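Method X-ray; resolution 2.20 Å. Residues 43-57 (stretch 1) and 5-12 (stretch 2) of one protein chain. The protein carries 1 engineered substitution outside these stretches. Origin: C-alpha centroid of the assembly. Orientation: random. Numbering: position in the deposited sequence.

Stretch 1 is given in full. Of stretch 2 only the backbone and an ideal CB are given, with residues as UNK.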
# COMPACT_ATOMS: atom_id res chain seq x y z
N SER A 43 -19.70 -3.68 19.84
CA SER A 43 -18.40 -4.36 19.86
C SER A 43 -18.56 -5.89 19.78
O SER A 43 -19.34 -6.49 20.53
CB SER A 43 -17.62 -3.97 21.12
OG SER A 43 -16.27 -4.41 21.05
N VAL A 44 -17.83 -6.49 18.84
CA VAL A 44 -17.83 -7.94 18.64
C VAL A 44 -16.40 -8.47 18.56
O VAL A 44 -15.43 -7.70 18.56
CB VAL A 44 -18.65 -8.35 17.38
CG1 VAL A 44 -20.15 -8.15 17.60
CG2 VAL A 44 -18.18 -7.58 16.16
N ASP A 45 -16.26 -9.80 18.52
CA ASP A 45 -14.96 -10.44 18.37
C ASP A 45 -14.87 -10.99 16.95
O ASP A 45 -15.70 -11.80 16.54
CB ASP A 45 -14.79 -11.59 19.37
CG ASP A 45 -14.75 -11.13 20.82
OD1 ASP A 45 -14.52 -9.93 21.10
OD2 ASP A 45 -14.94 -11.99 21.70
N TYR A 46 -13.84 -10.55 16.22
CA TYR A 46 -13.69 -10.92 14.79
C TYR A 46 -13.71 -12.44 14.50
O TYR A 46 -14.30 -12.84 13.50
CB TYR A 46 -12.46 -10.23 14.15
CG TYR A 46 -11.14 -10.66 14.73
CD1 TYR A 46 -10.47 -11.78 14.23
CD2 TYR A 46 -10.56 -9.97 15.80
CE1 TYR A 46 -9.26 -12.20 14.80
CE2 TYR A 46 -9.35 -10.37 16.35
CZ TYR A 46 -8.71 -11.49 15.84
OH TYR A 46 -7.51 -11.90 16.38
N PRO A 47 -13.08 -13.28 15.36
CA PRO A 47 -13.07 -14.72 15.03
C PRO A 47 -14.45 -15.36 14.86
O PRO A 47 -14.59 -16.26 14.05
CB PRO A 47 -12.34 -15.34 16.22
CG PRO A 47 -11.49 -14.24 16.74
CD PRO A 47 -12.36 -13.03 16.62
N ASP A 48 -15.45 -14.86 15.60
CA ASP A 48 -16.84 -15.35 15.55
C ASP A 48 -17.49 -15.14 14.18
O ASP A 48 -18.23 -15.99 13.70
CB ASP A 48 -17.71 -14.66 16.62
CG ASP A 48 -17.28 -14.99 18.04
OD1 ASP A 48 -16.75 -16.10 18.29
OD2 ASP A 48 -17.47 -14.11 18.91
N PHE A 49 -17.22 -13.99 13.57
CA PHE A 49 -17.77 -13.72 12.25
C PHE A 49 -16.90 -14.26 11.13
O PHE A 49 -17.41 -14.68 10.09
CB PHE A 49 -18.07 -12.23 12.09
CG PHE A 49 -19.26 -11.78 12.89
CD1 PHE A 49 -20.55 -11.89 12.36
CD2 PHE A 49 -19.10 -11.28 14.18
CE1 PHE A 49 -21.66 -11.48 13.10
CE2 PHE A 49 -20.20 -10.86 14.93
CZ PHE A 49 -21.48 -10.96 14.39
N ALA A 50 -15.58 -14.29 11.34
CA ALA A 50 -14.68 -15.00 10.43
C ALA A 50 -15.13 -16.46 10.33
O ALA A 50 -15.29 -16.99 9.23
CB ALA A 50 -13.24 -14.90 10.90
N SER A 51 -15.33 -17.09 11.49
CA SER A 51 -15.78 -18.48 11.58
C SER A 51 -17.12 -18.65 10.87
O SER A 51 -17.29 -19.55 10.06
CB SER A 51 -15.93 -18.90 13.05
OG SER A 51 -16.40 -20.24 13.15
N ARG A 52 -18.06 -17.75 11.16
CA ARG A 52 -19.39 -17.80 10.56
C ARG A 52 -19.34 -17.85 9.03
O ARG A 52 -19.96 -18.70 8.42
CB ARG A 52 -20.26 -16.63 11.03
CG ARG A 52 -21.72 -16.88 10.78
CD ARG A 52 -22.55 -15.64 10.99
NE ARG A 52 -23.97 -15.97 10.99
CZ ARG A 52 -24.95 -15.11 11.27
NH1 ARG A 52 -24.67 -13.84 11.58
NH2 ARG A 52 -26.21 -15.54 11.24
N VAL A 53 -18.58 -16.93 8.44
CA VAL A 53 -18.45 -16.85 6.98
C VAL A 53 -17.58 -17.98 6.43
O VAL A 53 -17.93 -18.62 5.43
CB VAL A 53 -17.90 -15.47 6.56
CG1 VAL A 53 -17.46 -15.45 5.07
CG2 VAL A 53 -18.93 -14.38 6.88
N ALA A 54 -16.46 -18.23 7.08
CA ALA A 54 -15.57 -19.33 6.71
C ALA A 54 -16.28 -20.69 6.63
O ALA A 54 -16.07 -21.45 5.68
CB ALA A 54 -14.41 -19.39 7.68
N GLU A 55 -17.09 -21.01 7.64
CA GLU A 55 -17.84 -22.27 7.64
C GLU A 55 -18.81 -22.36 6.46
O GLU A 55 -18.90 -23.39 5.81
CB GLU A 55 -18.58 -22.49 8.97
CG GLU A 55 -17.68 -22.66 10.18
CD GLU A 55 -16.94 -23.99 10.24
OE1 GLU A 55 -17.29 -24.93 9.49
OE2 GLU A 55 -16.00 -24.10 11.07
N MET A 56 -19.49 -21.25 6.17
CA MET A 56 -20.39 -21.18 5.02
C MET A 56 -19.66 -21.50 3.73
O MET A 56 -20.17 -22.25 2.88
CB MET A 56 -21.06 -19.81 4.95
CG MET A 56 -22.01 -19.54 6.10
SD MET A 56 -22.59 -17.84 6.12
CE MET A 56 -23.65 -17.84 4.67
N VAL A 57 -18.45 -20.94 3.58
CA VAL A 57 -17.61 -21.22 2.42
C VAL A 57 -17.18 -22.70 2.41
O VAL A 57 -17.32 -23.39 1.40
CB VAL A 57 -16.36 -20.28 2.36
CG1 VAL A 57 -15.35 -20.78 1.33
CG2 VAL A 57 -16.78 -18.83 2.06
N UNK A 5 -22.13 -14.76 -2.03
CA UNK A 5 -20.94 -14.17 -1.46
C UNK A 5 -21.27 -13.75 -0.03
O UNK A 5 -21.94 -12.75 0.19
CB UNK A 5 -20.45 -12.99 -2.30
N UNK A 6 -20.79 -14.51 0.95
CA UNK A 6 -21.12 -14.19 2.34
C UNK A 6 -20.24 -13.04 2.85
O UNK A 6 -19.05 -13.02 2.60
CB UNK A 6 -20.95 -15.42 3.23
N UNK A 7 -20.85 -12.10 3.55
CA UNK A 7 -20.12 -10.94 4.06
C UNK A 7 -20.13 -10.92 5.59
O UNK A 7 -21.20 -11.03 6.21
CB UNK A 7 -20.72 -9.65 3.51
N UNK A 8 -18.96 -10.77 6.19
CA UNK A 8 -18.85 -10.57 7.64
C UNK A 8 -17.97 -9.37 7.99
O UNK A 8 -17.11 -8.99 7.19
CB UNK A 8 -18.29 -11.83 8.30
N UNK A 9 -18.21 -8.78 9.15
CA UNK A 9 -17.37 -7.69 9.67
C UNK A 9 -17.23 -7.82 11.19
O UNK A 9 -17.94 -8.62 11.82
CB UNK A 9 -17.96 -6.33 9.30
N UNK A 10 -16.31 -7.06 11.77
CA UNK A 10 -16.37 -6.78 13.20
C UNK A 10 -16.92 -5.35 13.40
O UNK A 10 -17.48 -4.78 12.47
CB UNK A 10 -14.99 -6.94 13.84
N UNK A 11 -16.77 -4.80 14.60
CA UNK A 11 -17.40 -3.51 14.95
C UNK A 11 -16.95 -2.30 14.11
O UNK A 11 -17.82 -1.63 13.56
CB UNK A 11 -17.12 -3.21 16.42
N UNK A 12 -15.62 -2.02 14.00
CA UNK A 12 -15.24 -0.83 13.25
C UNK A 12 -15.63 -0.87 11.76
O UNK A 12 -15.93 0.19 11.18
CB UNK A 12 -13.73 -0.63 13.37

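The strand that opens stretch 2 runs almost antiparallel to helix 46-57, at 173°, with the two axes 7.5 Å apart at closest approach. In such packing the CA-to-CB bonds of the strand alternate, and the positions facing the helix must fit what its side chains leave free.

At position 5 the CA-to-CB bond points away from the helix, and nothing of stretch 1 lies within 5.5 Å of the ideal CB. Stretch 1 therefore sets no limit here. The residue is V5.

Position 6 points toward the helix. Its ideal CB already lies 3.9 Å from V53 CG1 and 3.9 Å from M56 CE, so the surroundings are apolar and close. A small apolar side chain suits the place, alanine above all. A6 fills it with a methyl group, its CB 3.9 Å from M56 CE.

Position 7 turns away again, and stretch 1 leaves the choice open; a branched aliphatic residue would fit. It is I7, whose main chain still touches the helix, with C 3.9 Å from V53 CG2.

Position 8 faces the helix where it comes very near. An ideal CB would sit 3.0 Å from V53 CG2, a clash, and 3.5 Å from F49 O. Only glycine suits this placement, and G8 it is; without a side chain, its N can lie 3.7 Å from V53 CG2.

Position 9 points away, so polar or branched residues are equally admissible. T9 uses its hydroxyl locally, OG1 donating to the main-chain O of position 10 at 3.0 Å, while its carbonyl O approaches F49 CG at 3.6 Å.

Position 10 faces the start of stretch 1, its ideal CB 4.0 Å from V44 CG2 and 4.2 Å from Y46 CB. V44 O and Y46 N offer polar atoms nearby, so a small or medium polar residue, such as Asp, Asn or Ser, is plausible. D10 packs its CB 4.1 Å from Y46 CB, and its OD2 accepts from a water at 3.2 Å. That water also donates to V44 O at 2.9 Å and accepts a weak bond from Y46 N at 2.8 Å, bridging the stretches.

At position 11 the ideal CB lies 3.8 Å from S43 CA, beside main chain rather than a deep pocket. A flat ring could lie along it. H11 does so: S43 CA sits over one ring face, 4.1 Å from the centroid, in a CH-pi contact, and CD2 is 3.1 Å from V44 O.

Position 12 is out of reach of stretch 1, which imposes nothing; phi of -63° is compatible with proline, and the residue is P12.

Stretch 2 (5-12) VAIGTDHP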
# COMPACT_ATOMS: atom_id res chain seq x y z
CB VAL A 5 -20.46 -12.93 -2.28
CG1 VAL A 5 -19.29 -12.19 -1.59
CG2 VAL A 5 -20.08 -13.33 -3.69
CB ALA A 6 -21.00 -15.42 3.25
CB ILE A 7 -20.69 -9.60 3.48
CG1 ILE A 7 -20.59 -9.58 1.95
CG2 ILE A 7 -19.96 -8.39 4.12
CD1 ILE A 7 -21.56 -8.61 1.25
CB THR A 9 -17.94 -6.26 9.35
OG1 THR A 9 -19.04 -5.96 10.21
CG2 THR A 9 -18.37 -6.12 7.92
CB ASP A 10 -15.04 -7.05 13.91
CG ASP A 10 -13.93 -6.11 13.48
OD1 ASP A 10 -14.09 -5.36 12.49
OD2 ASP A 10 -12.88 -6.12 14.17
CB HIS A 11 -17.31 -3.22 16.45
CG HIS A 11 -16.02 -3.67 17.08
ND1 HIS A 11 -15.16 -2.80 17.72
CD2 HIS A 11 -15.43 -4.89 17.14
CE1 HIS A 11 -14.11 -3.47 18.15
NE2 HIS A 11 -14.25 -4.74 17.81
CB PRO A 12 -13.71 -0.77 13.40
CG PRO A 12 -13.29 -2.15 13.76
CD PRO A 12 -14.43 -2.74 14.52
O HOH W 1 -13.16 -7.92 16.84
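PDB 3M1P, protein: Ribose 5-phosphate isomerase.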